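Local coordinates for serine protease inhibitor (Schistosoma haematobium, PDB 3STO), which probably inhibits serine endopeptidases, as other members of the serpin family do, at residues Asn250-Phe255 / Ile385-Leu390; Asp196-Pro201 / Lys246-Thr251; His19-His24 / Thr70-Ser75; Ala25-Val30 / Phe39-Leu44. All coordinates share one frame; numbering follows the deposited sequence.

Contact 1: residues Asn250-Phe255 / Ile385-Leu390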
loop_
_atom_site.group_PDB
_atom_site.type_symbol
_atom_site.label_atom_id
_atom_site.label_comp_id
_atom_site.label_asym_id
_atom_site.label_seq_id
_atom_site.Cartn_x
_atom_site.Cartn_y
_atom_site.Cartn_z
ATOM N N ASN A 250 -3.769 4.197 -17.680
ATOM C CA ASN A 250 -5.094 3.841 -17.250
ATOM C C ASN A 250 -5.543 4.944 -16.285
ATOM O O ASN A 250 -5.056 5.052 -15.147
ATOM C CB ASN A 250 -5.101 2.434 -16.616
ATOM C CG ASN A 250 -6.502 1.977 -16.249
ATOM O OD1 ASN A 250 -7.357 2.809 -15.947
ATOM N ND2 ASN A 250 -6.749 0.661 -16.288
ATOM N N THR A 251 -6.445 5.795 -16.740
ATOM C CA THR A 251 -6.669 7.038 -16.022
ATOM C C THR A 251 -7.572 6.939 -14.800
ATOM O O THR A 251 -7.914 7.957 -14.181
ATOM C CB THR A 251 -7.132 8.160 -16.950
ATOM O OG1 THR A 251 -8.464 7.887 -17.405
ATOM C CG2 THR A 251 -6.150 8.303 -18.129
ATOM N N ARG A 252 -7.958 5.719 -14.446
ATOM C CA ARG A 252 -8.598 5.490 -13.159
ATOM C C ARG A 252 -7.589 5.800 -12.002
ATOM O O ARG A 252 -7.954 6.205 -10.902
ATOM C CB ARG A 252 -9.087 4.033 -13.094
ATOM C CG ARG A 252 -9.162 3.500 -11.678
ATOM C CD ARG A 252 -9.872 2.178 -11.609
ATOM N NE ARG A 252 -10.114 1.794 -10.220
ATOM C CZ ARG A 252 -10.642 0.630 -9.856
ATOM N NH1 ARG A 252 -10.972 -0.264 -10.780
ATOM N NH2 ARG A 252 -10.835 0.359 -8.575
ATOM N N PHE A 253 -6.314 5.589 -12.275
ATOM C CA PHE A 253 -5.268 5.837 -11.313
ATOM C C PHE A 253 -4.509 7.125 -11.650
ATOM O O PHE A 253 -4.239 7.420 -12.820
ATOM C CB PHE A 253 -4.321 4.631 -11.277
ATOM C CG PHE A 253 -5.028 3.349 -10.953
ATOM C CD1 PHE A 253 -5.534 3.133 -9.663
ATOM C CD2 PHE A 253 -5.213 2.363 -11.930
ATOM C CE1 PHE A 253 -6.218 1.949 -9.356
ATOM C CE2 PHE A 253 -5.871 1.206 -11.628
ATOM C CZ PHE A 253 -6.395 1.003 -10.340
ATOM N N THR A 254 -4.182 7.890 -10.607
ATOM C CA THR A 254 -3.415 9.120 -10.759
ATOM C C THR A 254 -2.374 9.256 -9.652
ATOM O O THR A 254 -2.539 8.708 -8.562
ATOM C CB THR A 254 -4.341 10.346 -10.813
ATOM O OG1 THR A 254 -3.563 11.495 -11.090
ATOM C CG2 THR A 254 -5.088 10.558 -9.507
ATOM N N PHE A 255 -1.269 9.928 -9.959
ATOM C CA PHE A 255 -0.228 10.161 -8.979
ATOM C C PHE A 255 -0.427 11.532 -8.387
ATOM O O PHE A 255 -0.338 12.511 -9.102
ATOM C CB PHE A 255 1.129 10.085 -9.643
ATOM C CG PHE A 255 2.276 10.155 -8.695
ATOM C CD1 PHE A 255 2.494 9.131 -7.760
ATOM C CD2 PHE A 255 3.202 11.181 -8.799
ATOM C CE1 PHE A 255 3.615 9.160 -6.884
ATOM C CE2 PHE A 255 4.319 11.237 -7.933
ATOM C CZ PHE A 255 4.513 10.209 -6.972
ATOM N N ILE A 385 -0.678 7.028 -4.881
ATOM C CA ILE A 385 -1.360 6.546 -6.066
ATOM C C ILE A 385 -2.830 6.565 -5.682
ATOM O O ILE A 385 -3.228 5.901 -4.742
ATOM C CB ILE A 385 -0.925 5.177 -6.447
ATOM C CG1 ILE A 385 0.553 5.202 -6.812
ATOM C CG2 ILE A 385 -1.838 4.626 -7.565
ATOM C CD1 ILE A 385 1.159 3.823 -6.973
ATOM N N TYR A 386 -3.618 7.401 -6.343
ATOM C CA TYR A 386 -4.994 7.622 -5.935
ATOM C C TYR A 386 -5.911 6.876 -6.901
ATOM O O TYR A 386 -5.696 6.917 -8.115
ATOM C CB TYR A 386 -5.296 9.131 -5.947
ATOM C CG TYR A 386 -6.725 9.528 -5.642
ATOM C CD1 TYR A 386 -7.246 9.408 -4.362
ATOM C CD2 TYR A 386 -7.558 10.029 -6.640
ATOM C CE1 TYR A 386 -8.546 9.776 -4.073
ATOM C CE2 TYR A 386 -8.870 10.398 -6.364
ATOM C CZ TYR A 386 -9.365 10.260 -5.069
ATOM O OH TYR A 386 -10.665 10.630 -4.766
ATOM N N ASP A 387 -6.921 6.195 -6.350
ATOM C CA ASP A 387 -7.896 5.432 -7.141
ATOM C C ASP A 387 -9.194 6.220 -7.333
ATOM O O ASP A 387 -9.891 6.522 -6.365
ATOM C CB ASP A 387 -8.168 4.096 -6.473
ATOM C CG ASP A 387 -9.045 3.179 -7.319
ATOM O OD1 ASP A 387 -9.968 3.656 -8.031
ATOM O OD2 ASP A 387 -8.812 1.962 -7.249
ATOM N N GLN A 388 -9.525 6.555 -8.584
ATOM C CA GLN A 388 -10.590 7.535 -8.839
ATOM C C GLN A 388 -11.953 6.912 -8.759
ATOM O O GLN A 388 -12.963 7.598 -8.641
ATOM C CB GLN A 388 -10.408 8.261 -10.179
ATOM C CG GLN A 388 -9.063 8.925 -10.293
ATOM C CD GLN A 388 -9.154 10.359 -10.745
ATOM O OE1 GLN A 388 -9.822 11.206 -10.117
ATOM N NE2 GLN A 388 -8.490 10.650 -11.845
ATOM N N GLN A 389 -11.978 5.594 -8.798
ATOM C CA GLN A 389 -13.229 4.889 -8.641
ATOM C C GLN A 389 -13.522 4.626 -7.155
ATOM O O GLN A 389 -14.577 5.003 -6.638
ATOM C CB GLN A 389 -13.182 3.612 -9.464
ATOM C CG GLN A 389 -14.470 2.855 -9.479
ATOM C CD GLN A 389 -14.340 1.652 -10.322
ATOM O OE1 GLN A 389 -13.894 1.750 -11.485
ATOM N NE2 GLN A 389 -14.658 0.479 -9.743
ATOM N N LEU A 390 -12.560 4.033 -6.454
ATOM C CA LEU A 390 -12.692 3.843 -5.020
ATOM C C LEU A 390 -12.614 5.154 -4.241
ATOM O O LEU A 390 -12.904 5.176 -3.058
ATOM C CB LEU A 390 -11.624 2.889 -4.523
ATOM C CG LEU A 390 -11.584 1.521 -5.205
ATOM C CD1 LEU A 390 -10.487 0.679 -4.580
ATOM C CD2 LEU A 390 -12.919 0.805 -5.107
#
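Arg252, which gives up the most surface here, reaches across the strand end to Asp387. CG anti to the backbone N (chi1 153°) starts an extended chain toward Asp387; the guanidinium grips the carboxylate side-on, Arg252 NE to Asp387 OD1 at 2.9 Å and Arg252 NH2 to Asp387 OD2 at 2.9 Å, one nitrogen for each oxygen. The two planes are 59° apart. Gln389 lays its amide almost flat over the guanidinium, with Gln389 OE1 3.6 Å from Arg252 NH1. Thr254 lies further along, where residues 253-255 and 385-387 pair antiparallel in sheet B of the serpin fold. It forms a hydrogen-bonded pair with Tyr386: Tyr386 N meets Thr254 O at 2.8 Å in an almost straight bond (177°). A beta-branched residue suits this site, since its methyl CG2 lies at the edge of the Tyr386 ring, 3.8 Å from Tyr386 CD2, while OG1 bonds to Ser245. Just beyond the strand, Gln388 N donates to Arg252 O at 2.8 Å. Asp387 OD1 also accepts from the backbone N of Gln389 (an Asx turn) and of Leu390, while Arg252 NH1 has a second acidic partner in Glu103. With three donors on one oxygen, Asp387 is probably kept ionised, its charge shared between the arginine and the turn.

Contact 2: residues Asp196-Pro201 / Lys246-Thr251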
loop_
_atom_site.group_PDB
_atom_site.type_symbol
_atom_site.label_atom_id
_atom_site.label_comp_id
_atom_site.label_asym_id
_atom_site.label_seq_id
_atom_site.Cartn_x
_atom_site.Cartn_y
_atom_site.Cartn_z
ATOM N N ASP A 196 2.251 1.149 -14.254
ATOM C CA ASP A 196 1.687 1.755 -15.443
ATOM C C ASP A 196 2.559 2.901 -15.986
ATOM O O ASP A 196 3.314 3.506 -15.257
ATOM C CB ASP A 196 0.266 2.245 -15.170
ATOM C CG ASP A 196 -0.569 2.399 -16.460
ATOM O OD1 ASP A 196 -0.062 2.029 -17.546
ATOM O OD2 ASP A 196 -1.718 2.900 -16.387
ATOM N N PHE A 197 2.422 3.178 -17.278
ATOM C CA PHE A 197 3.003 4.350 -17.925
ATOM C C PHE A 197 2.220 5.585 -17.531
ATOM O O PHE A 197 1.034 5.481 -17.165
ATOM C CB PHE A 197 2.926 4.190 -19.448
ATOM C CG PHE A 197 3.855 3.152 -20.001
ATOM C CD1 PHE A 197 5.181 3.106 -19.608
ATOM C CD2 PHE A 197 3.398 2.196 -20.878
ATOM C CE1 PHE A 197 6.039 2.134 -20.095
ATOM C CE2 PHE A 197 4.254 1.228 -21.375
ATOM C CZ PHE A 197 5.577 1.204 -20.983
ATOM N N TRP A 198 2.893 6.739 -17.568
ATOM C CA TRP A 198 2.221 8.031 -17.503
ATOM C C TRP A 198 1.319 8.150 -18.699
ATOM O O TRP A 198 1.648 7.690 -19.786
ATOM C CB TRP A 198 3.204 9.214 -17.547
ATOM C CG TRP A 198 4.175 9.232 -16.421
ATOM C CD1 TRP A 198 5.525 9.037 -16.500
ATOM C CD2 TRP A 198 3.871 9.422 -15.028
ATOM N NE1 TRP A 198 6.081 9.100 -15.241
ATOM C CE2 TRP A 198 5.092 9.342 -14.320
ATOM C CE3 TRP A 198 2.678 9.651 -14.310
ATOM C CZ2 TRP A 198 5.165 9.489 -12.929
ATOM C CZ3 TRP A 198 2.750 9.792 -12.930
ATOM C CH2 TRP A 198 3.991 9.717 -12.253
ATOM N N GLN A 199 0.172 8.772 -18.484
ATOM C CA GLN A 199 -0.649 9.220 -19.591
ATOM C C GLN A 199 0.192 10.183 -20.479
ATOM O O GLN A 199 0.151 10.101 -21.705
ATOM C CB GLN A 199 -1.943 9.857 -19.058
ATOM C CG GLN A 199 -3.011 10.081 -20.103
ATOM C CD GLN A 199 -2.643 11.238 -21.047
ATOM O OE1 GLN A 199 -2.127 12.259 -20.613
ATOM N NE2 GLN A 199 -2.894 11.061 -22.336
ATOM N N SER A 200 0.972 11.060 -19.838
ATOM C CA SER A 200 1.940 11.934 -20.525
ATOM C C SER A 200 3.371 11.892 -19.917
ATOM O O SER A 200 3.680 12.586 -18.952
ATOM C CB SER A 200 1.415 13.361 -20.547
ATOM O OG SER A 200 2.409 14.175 -21.084
ATOM N N PRO A 201 4.252 11.082 -20.500
ATOM C CA PRO A 201 5.565 10.778 -19.936
ATOM C C PRO A 201 6.513 11.944 -20.045
ATOM O O PRO A 201 6.310 12.806 -20.887
ATOM C CB PRO A 201 6.072 9.626 -20.831
ATOM C CG PRO A 201 4.936 9.261 -21.685
ATOM C CD PRO A 201 4.084 10.451 -21.813
ATOM N N LYS A 246 -1.321 13.768 -11.469
ATOM C CA LYS A 246 -0.753 13.440 -12.757
ATOM C C LYS A 246 -1.232 12.043 -13.119
ATOM O O LYS A 246 -0.806 11.057 -12.532
ATOM C CB LYS A 246 0.768 13.484 -12.726
ATOM C CG LYS A 246 1.400 13.070 -14.037
ATOM C CD LYS A 246 2.914 13.312 -14.071
ATOM C CE LYS A 246 3.526 12.869 -15.416
ATOM N NZ LYS A 246 2.821 13.469 -16.568
ATOM N N PRO A 247 -2.121 11.960 -14.106
ATOM C CA PRO A 247 -2.774 10.688 -14.430
ATOM C C PRO A 247 -1.836 9.629 -15.009
ATOM O O PRO A 247 -0.892 9.894 -15.754
ATOM C CB PRO A 247 -3.833 11.086 -15.480
ATOM C CG PRO A 247 -3.805 12.601 -15.562
ATOM C CD PRO A 247 -2.467 13.036 -15.049
ATOM N N LEU A 248 -2.135 8.387 -14.672
ATOM C CA LEU A 248 -1.477 7.263 -15.298
ATOM C C LEU A 248 -2.219 6.931 -16.575
ATOM O O LEU A 248 -3.237 7.559 -16.899
ATOM C CB LEU A 248 -1.365 6.080 -14.323
ATOM C CG LEU A 248 -0.246 6.562 -13.386
ATOM C CD1 LEU A 248 -0.628 6.497 -11.960
ATOM C CD2 LEU A 248 1.137 5.926 -13.715
ATOM N N ASN A 249 -1.685 5.996 -17.333
ATOM C CA ASN A 249 -2.217 5.790 -18.650
ATOM C C ASN A 249 -3.606 5.156 -18.575
ATOM O O ASN A 249 -4.506 5.537 -19.293
ATOM C CB ASN A 249 -1.278 4.956 -19.508
ATOM C CG ASN A 249 -1.690 5.001 -20.951
ATOM O OD1 ASN A 249 -1.912 6.090 -21.497
ATOM N ND2 ASN A 249 -1.870 3.846 -21.557
ATOM N N ASN A 250 -3.769 4.197 -17.680
ATOM C CA ASN A 250 -5.094 3.841 -17.250
ATOM C C ASN A 250 -5.543 4.944 -16.285
ATOM O O ASN A 250 -5.056 5.052 -15.147
ATOM C CB ASN A 250 -5.101 2.434 -16.616
ATOM C CG ASN A 250 -6.502 1.977 -16.249
ATOM O OD1 ASN A 250 -7.357 2.809 -15.947
ATOM N ND2 ASN A 250 -6.749 0.661 -16.288
ATOM N N THR A 251 -6.445 5.795 -16.740
ATOM C CA THR A 251 -6.669 7.038 -16.022
ATOM C C THR A 251 -7.572 6.939 -14.800
ATOM O O THR A 251 -7.914 7.957 -14.181
ATOM C CB THR A 251 -7.132 8.160 -16.950
ATOM O OG1 THR A 251 -8.464 7.887 -17.405
ATOM C CG2 THR A 251 -6.150 8.303 -18.129
HETATM O O HOH W 1 0.382 12.089 -17.361
#
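Backbone bonds join Trp198 and its neighbours to Leu248 and its neighbours in a single bridge: Asn249 N donates to Phe197 O at 2.8 Å, and Gln199 N to Pro247 O at 3.1 Å. Side chains add bonds at both ends. Asp196, its CG anti to the backbone N (chi1 -158°), offers the syn lone pair of OD2 to Asn250 N at 2.7 Å, a nearly straight bond; a short acid suits the task, and its OD1 turns to Thr105. At the far end Lys246 NZ reaches Ser200 O at 2.7 Å and also bonds Gln227. In the serpin fold this is where the end of a sheet A strand, 186-197, meets sheet B, and Trp198 occupies the position of the tryptophan of the breach, the region where sheet A opens to admit the reactive loop. Packing centres on that indole. The lysine chain crosses it at about a right angle, and Lys246 CE sits over the face, 3.8 Å from the centroid of the Trp198 six-membered ring, in a CH-pi contact that uses the long aliphatic stem. Leu248 CD2 touches Trp198 CE3 at 4.1 Å, while indole NE1 bonds Asn349 O. Finally, one water accepts from Ser200 N and Lys246 NZ (2.9 Å) and donates to Pro247 O.

Contact 3: residues His19-His24 / Thr70-Ser75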
loop_
_atom_site.group_PDB
_atom_site.type_symbol
_atom_site.label_atom_id
_atom_site.label_comp_id
_atom_site.label_asym_id
_atom_site.label_seq_id
_atom_site.Cartn_x
_atom_site.Cartn_y
_atom_site.Cartn_z
ATOM N N HIS A 19 -13.973 -0.572 4.543
ATOM C CA HIS A 19 -12.604 -0.629 4.097
ATOM C C HIS A 19 -11.963 0.768 4.204
ATOM O O HIS A 19 -10.741 0.888 4.339
ATOM C CB HIS A 19 -12.532 -1.235 2.685
ATOM C CG HIS A 19 -13.065 -0.340 1.617
ATOM N ND1 HIS A 19 -14.416 -0.166 1.395
ATOM C CD2 HIS A 19 -12.430 0.458 0.726
ATOM C CE1 HIS A 19 -14.590 0.685 0.400
ATOM N NE2 HIS A 19 -13.400 1.078 -0.024
ATOM N N LYS A 20 -12.785 1.818 4.199
ATOM C CA LYS A 20 -12.258 3.165 4.394
ATOM C C LYS A 20 -12.050 3.457 5.873
ATOM O O LYS A 20 -11.124 4.187 6.243
ATOM C CB LYS A 20 -13.147 4.241 3.749
ATOM C CG LYS A 20 -13.104 4.281 2.238
ATOM C CD LYS A 20 -13.721 5.586 1.686
ATOM C CE LYS A 20 -13.747 5.558 0.166
ATOM N NZ LYS A 20 -13.866 6.923 -0.474
ATOM N N ALA A 21 -12.923 2.901 6.713
ATOM C CA ALA A 21 -12.787 2.965 8.175
ATOM C C ALA A 21 -11.511 2.264 8.626
ATOM O O ALA A 21 -10.718 2.815 9.396
ATOM C CB ALA A 21 -13.980 2.319 8.829
ATOM N N PHE A 22 -11.319 1.045 8.138
ATOM C CA PHE A 22 -10.082 0.328 8.387
ATOM C C PHE A 22 -8.895 1.195 7.957
ATOM O O PHE A 22 -7.979 1.459 8.720
ATOM C CB PHE A 22 -10.055 -0.990 7.602
ATOM C CG PHE A 22 -8.754 -1.719 7.729
ATOM C CD1 PHE A 22 -8.447 -2.425 8.892
ATOM C CD2 PHE A 22 -7.799 -1.642 6.722
ATOM C CE1 PHE A 22 -7.222 -3.066 9.031
ATOM C CE2 PHE A 22 -6.565 -2.279 6.847
ATOM C CZ PHE A 22 -6.278 -3.008 7.999
ATOM N N THR A 23 -8.927 1.622 6.705
ATOM C CA THR A 23 -7.841 2.392 6.116
ATOM C C THR A 23 -7.418 3.579 6.978
ATOM O O THR A 23 -6.245 3.772 7.218
ATOM C CB THR A 23 -8.183 2.839 4.686
ATOM O OG1 THR A 23 -8.180 1.683 3.830
ATOM C CG2 THR A 23 -7.133 3.778 4.215
ATOM N N HIS A 24 -8.386 4.321 7.487
ATOM C CA HIS A 24 -8.111 5.446 8.373
ATOM C C HIS A 24 -7.455 5.027 9.692
ATOM O O HIS A 24 -6.478 5.631 10.112
ATOM C CB HIS A 24 -9.392 6.265 8.641
ATOM C CG HIS A 24 -9.143 7.535 9.398
ATOM N ND1 HIS A 24 -10.143 8.232 10.040
ATOM C CD2 HIS A 24 -7.992 8.232 9.610
ATOM C CE1 HIS A 24 -9.626 9.314 10.609
ATOM N NE2 HIS A 24 -8.325 9.332 10.369
ATOM N N THR A 70 -12.175 -4.844 13.526
ATOM C CA THR A 70 -11.159 -3.942 13.045
ATOM C C THR A 70 -11.495 -3.593 11.616
ATOM O O THR A 70 -11.221 -2.496 11.147
ATOM C CB THR A 70 -9.792 -4.598 13.078
ATOM O OG1 THR A 70 -9.427 -4.858 14.440
ATOM C CG2 THR A 70 -8.771 -3.697 12.444
HETATM N N MSE A 71 -12.133 -4.541 10.944
HETATM C CA MSE A 71 -12.551 -4.384 9.558
HETATM C C MSE A 71 -13.844 -3.615 9.492
HETATM O O MSE A 71 -14.299 -3.237 8.406
HETATM C CB MSE A 71 -12.748 -5.749 8.886
HETATM C CG MSE A 71 -12.441 -5.719 7.450
HETATM SE SE MSE A 71 -10.582 -5.190 7.305
HETATM C CE MSE A 71 -9.807 -6.879 7.891
ATOM N N ARG A 72 -14.460 -3.419 10.655
ATOM C CA ARG A 72 -15.666 -2.603 10.747
ATOM C C ARG A 72 -16.854 -3.232 9.992
ATOM O O ARG A 72 -17.657 -2.503 9.406
ATOM C CB ARG A 72 -15.363 -1.205 10.197
ATOM C CG ARG A 72 -15.649 -0.053 11.120
ATOM C CD ARG A 72 -14.601 0.217 12.202
ATOM N NE ARG A 72 -13.224 -0.190 11.912
ATOM C CZ ARG A 72 -12.151 0.254 12.585
ATOM N NH1 ARG A 72 -12.288 1.157 13.546
ATOM N NH2 ARG A 72 -10.925 -0.186 12.289
ATOM N N LEU A 73 -16.961 -4.570 10.025
ATOM C CA LEU A 73 -18.042 -5.308 9.357
ATOM C C LEU A 73 -19.387 -5.103 10.052
ATOM O O LEU A 73 -19.432 -4.873 11.251
ATOM C CB LEU A 73 -17.737 -6.810 9.317
ATOM C CG LEU A 73 -16.463 -7.300 8.626
ATOM C CD1 LEU A 73 -16.403 -8.816 8.568
ATOM C CD2 LEU A 73 -16.351 -6.725 7.236
ATOM N N LYS A 74 -20.480 -5.189 9.299
ATOM C CA LYS A 74 -21.832 -5.138 9.880
ATOM C C LYS A 74 -22.135 -6.377 10.713
ATOM O O LYS A 74 -22.781 -6.308 11.753
ATOM C CB LYS A 74 -22.914 -5.035 8.787
ATOM C CG LYS A 74 -22.887 -3.753 7.981
ATOM N N SER A 75 -21.687 -7.526 10.237
ATOM C CA SER A 75 -22.036 -8.766 10.896
ATOM C C SER A 75 -21.401 -8.877 12.289
ATOM O O SER A 75 -21.796 -9.723 13.076
ATOM C CB SER A 75 -21.659 -9.950 10.006
ATOM O OG SER A 75 -20.264 -10.167 10.021
#
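Phe22, on helix 18-30, comes within 5.4 Å of Met71, CA to CA, where the chain leaves helix 61-70 through a Schellman motif with Arg72 at positive phi (65°). No hydrogen bond crosses the gap, so fit does the work. The Phe22 ring meets two groups in different ways. Met71, modelled as selenomethionine, curls back through bends at chi2 and chi3 and sets SE over the ring face, 4.2 Å from the centroid of the Phe22 ring, in a Met-aromatic contact for which a flexible, polarisable side chain is well suited. Thr70 approaches the ring's edge instead: Thr70 O lies in the ring plane, 3.6 Å from Phe22 CD1, and the methyl Thr70 CG2 is 3.8 Å from the same atom. Beside them the small Ala21 leaves room for the arginine stem, its CB touching Arg72 CG at 3.7 Å. Arg72 then folds over, and NH2 bonds Thr70 O at 2.6 Å, so that the guanidinium returns to a carbonyl of the helix end it has just left. Around this joint, Phe22 also rests on Ile46 of helix 43-55 and on Ile313, while Met71 bridges Leu47 of that helix and Met89 of helix 82-101, wedging the helix end among three neighbours.

Contact 4: residues Ala25-Val30 / Phe39-Leu44; sequences AYLSTV and FLTCPL
Tyr26 and Thr41 reach toward each other tip to tip, the phenol OH of Tyr26 giving its hydrogen to Thr41 OG1 at 2.7 Å. This is the long bump of the interface. The axes of helix 25-30 and strand 39-41 come no closer than 11.3 Å, running nearly antiparallel at 158°, and side chains must fill the distance between them. With CG anti to the backbone N (chi1 165°), the tyrosine spans it and meets the hydroxyl at its ring edge. The length of tyrosine suits the span; Thr41 OG1 accepts from Tyr26 OH and also bonds Gln342 OE1, which gives the buried hydroxyl two partners. On one side of this bridge Leu27 wedges CD2 into the hollow between Thr41 CG2, at 3.8 Å, and Pro43 CG, at 4.3 Å; a branched leucine tip touches both. Pro43 in turn crosses the tyrosine at about a right angle, its CB 4.0 Å from Tyr26 CD2, a compact rigid ring at the start of helix 43-55, just after the N-cap residue Cys42. One turn on from Tyr26, Val30 rests CG1 over a face of the Tyr26 ring, towards its rim. Phe39 CZ lies 3.8 Å from Val30 CG1, so one methyl touches both aromatic rings. Six buried residues thus interlock with one polar pair among them. Outside the pair of segments, strand 39-41 runs antiparallel beside strand 392-399 in sheet B, and helix 307-312 packs through Thr309 against Tyr26 and Val30 of helix 18-30.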
loop_
_atom_site.group_PDB
_atom_site.type_symbol
_atom_site.label_atom_id
_atom_site.label_comp_id
_atom_site.label_asym_id
_atom_site.label_seq_id
_atom_site.Cartn_x
_atom_site.Cartn_y
_atom_site.Cartn_z
ATOM N N ALA A 25 -7.975 3.971 10.316
ATOM C CA ALA A 25 -7.456 3.496 11.587
ATOM C C ALA A 25 -6.045 3.023 11.390
ATOM O O ALA A 25 -5.141 3.281 12.207
ATOM C CB ALA A 25 -8.326 2.343 12.138
ATOM N N TYR A 26 -5.848 2.308 10.298
ATOM C CA TYR A 26 -4.528 1.802 10.015
ATOM C C TYR A 26 -3.512 2.956 9.763
ATOM O O TYR A 26 -2.368 2.902 10.207
ATOM C CB TYR A 26 -4.589 0.834 8.852
ATOM C CG TYR A 26 -3.249 0.549 8.266
ATOM C CD1 TYR A 26 -2.360 -0.303 8.923
ATOM C CD2 TYR A 26 -2.839 1.154 7.063
ATOM C CE1 TYR A 26 -1.097 -0.578 8.400
ATOM C CE2 TYR A 26 -1.585 0.886 6.514
ATOM C CZ TYR A 26 -0.717 0.012 7.199
ATOM O OH TYR A 26 0.525 -0.297 6.702
ATOM N N LEU A 27 -3.935 4.000 9.064
ATOM C CA LEU A 27 -2.997 5.063 8.686
ATOM C C LEU A 27 -2.674 6.002 9.851
ATOM O O LEU A 27 -1.530 6.352 10.017
ATOM C CB LEU A 27 -3.476 5.824 7.442
ATOM C CG LEU A 27 -3.377 5.126 6.082
ATOM C CD1 LEU A 27 -4.108 5.920 5.029
ATOM C CD2 LEU A 27 -1.947 4.903 5.655
ATOM N N SER A 28 -3.654 6.348 10.691
ATOM C CA SER A 28 -3.356 7.177 11.866
ATOM C C SER A 28 -2.429 6.535 12.856
ATOM O O SER A 28 -1.845 7.223 13.666
ATOM C CB SER A 28 -4.592 7.632 12.625
ATOM O OG SER A 28 -5.589 6.657 12.574
ATOM N N THR A 29 -2.259 5.230 12.792
ATOM C CA THR A 29 -1.416 4.588 13.775
ATOM C C THR A 29 -0.043 4.359 13.203
ATOM O O THR A 29 0.959 4.710 13.805
ATOM C CB THR A 29 -2.001 3.244 14.273
ATOM O OG1 THR A 29 -3.237 3.499 14.960
ATOM C CG2 THR A 29 -0.999 2.557 15.223
ATOM N N VAL A 30 -0.009 3.778 12.025
ATOM C CA VAL A 30 1.236 3.342 11.439
ATOM C C VAL A 30 2.127 4.533 11.060
ATOM O O VAL A 30 3.336 4.402 11.035
ATOM C CB VAL A 30 0.983 2.462 10.213
ATOM C CG1 VAL A 30 0.522 3.302 9.009
ATOM C CG2 VAL A 30 2.236 1.665 9.880
ATOM N N PHE A 39 8.465 6.980 4.151
ATOM C CA PHE A 39 7.407 6.066 4.497
ATOM C C PHE A 39 6.663 5.632 3.232
ATOM O O PHE A 39 6.445 6.440 2.331
ATOM C CB PHE A 39 6.436 6.707 5.495
ATOM C CG PHE A 39 5.270 5.852 5.792
ATOM C CD1 PHE A 39 5.384 4.793 6.701
ATOM C CD2 PHE A 39 4.060 6.056 5.125
ATOM C CE1 PHE A 39 4.277 3.942 6.983
ATOM C CE2 PHE A 39 2.947 5.220 5.390
ATOM C CZ PHE A 39 3.055 4.157 6.330
ATOM N N LEU A 40 6.261 4.366 3.181
ATOM C CA LEU A 40 5.555 3.829 2.022
ATOM C C LEU A 40 4.623 2.704 2.494
ATOM O O LEU A 40 5.054 1.795 3.186
ATOM C CB LEU A 40 6.584 3.306 1.009
ATOM C CG LEU A 40 6.125 2.537 -0.217
ATOM C CD1 LEU A 40 5.146 3.362 -0.992
ATOM C CD2 LEU A 40 7.296 2.137 -1.093
ATOM N N THR A 41 3.344 2.783 2.152
ATOM C CA THR A 41 2.426 1.703 2.459
ATOM C C THR A 41 1.222 1.563 1.506
ATOM O O THR A 41 0.726 2.542 0.936
ATOM C CB THR A 41 1.862 1.830 3.901
ATOM O OG1 THR A 41 1.294 0.576 4.311
ATOM C CG2 THR A 41 0.798 2.953 3.967
ATOM N N CYS A 42 0.724 0.327 1.411
ATOM C CA CYS A 42 -0.519 0.010 0.700
ATOM C C CYS A 42 -1.615 -0.632 1.581
ATOM O O CYS A 42 -1.629 -1.846 1.815
ATOM C CB CYS A 42 -0.221 -0.887 -0.490
ATOM S SG CYS A 42 -1.747 -1.717 -0.991
ATOM N N PRO A 43 -2.550 0.182 2.059
ATOM C CA PRO A 43 -3.525 -0.235 3.085
ATOM C C PRO A 43 -4.473 -1.355 2.683
ATOM O O PRO A 43 -4.945 -2.081 3.575
ATOM C CB PRO A 43 -4.326 1.044 3.356
ATOM C CG PRO A 43 -3.493 2.142 2.808
ATOM C CD PRO A 43 -2.687 1.600 1.697
ATOM N N LEU A 44 -4.756 -1.505 1.388
ATOM C CA LEU A 44 -5.706 -2.545 0.948
ATOM C C LEU A 44 -5.071 -3.940 0.959
ATOM O O LEU A 44 -5.744 -4.947 1.082
ATOM C CB LEU A 44 -6.309 -2.229 -0.438
ATOM C CG LEU A 44 -7.171 -0.970 -0.551
ATOM C CD1 LEU A 44 -7.788 -0.879 -1.937
ATOM C CD2 LEU A 44 -8.262 -0.924 0.500
#

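From the N terminus, helix 18-30 supplies both contacts 3 and 4. Contact 4 closes a short loop to strand 39-41 and the start of helix 43-55; contact 3 closes the wider one to the end of helix 61-70, and contact 4 lies within it. The two touch where Phe22 meets Pro43. Contact 2 follows, bringing the end of strand 186-197 to the turn after strand 241-247. Contact 1 starts on that turn, sharing Asn250 and Thr251, and closes the longest loop, to strand 381-387 near the C terminus. Phe255 N to Lys246 O joins them. Leu390 makes a weak bond to Lys20 through its O and packs on Leu44, linking the sheet to the N-terminal helices.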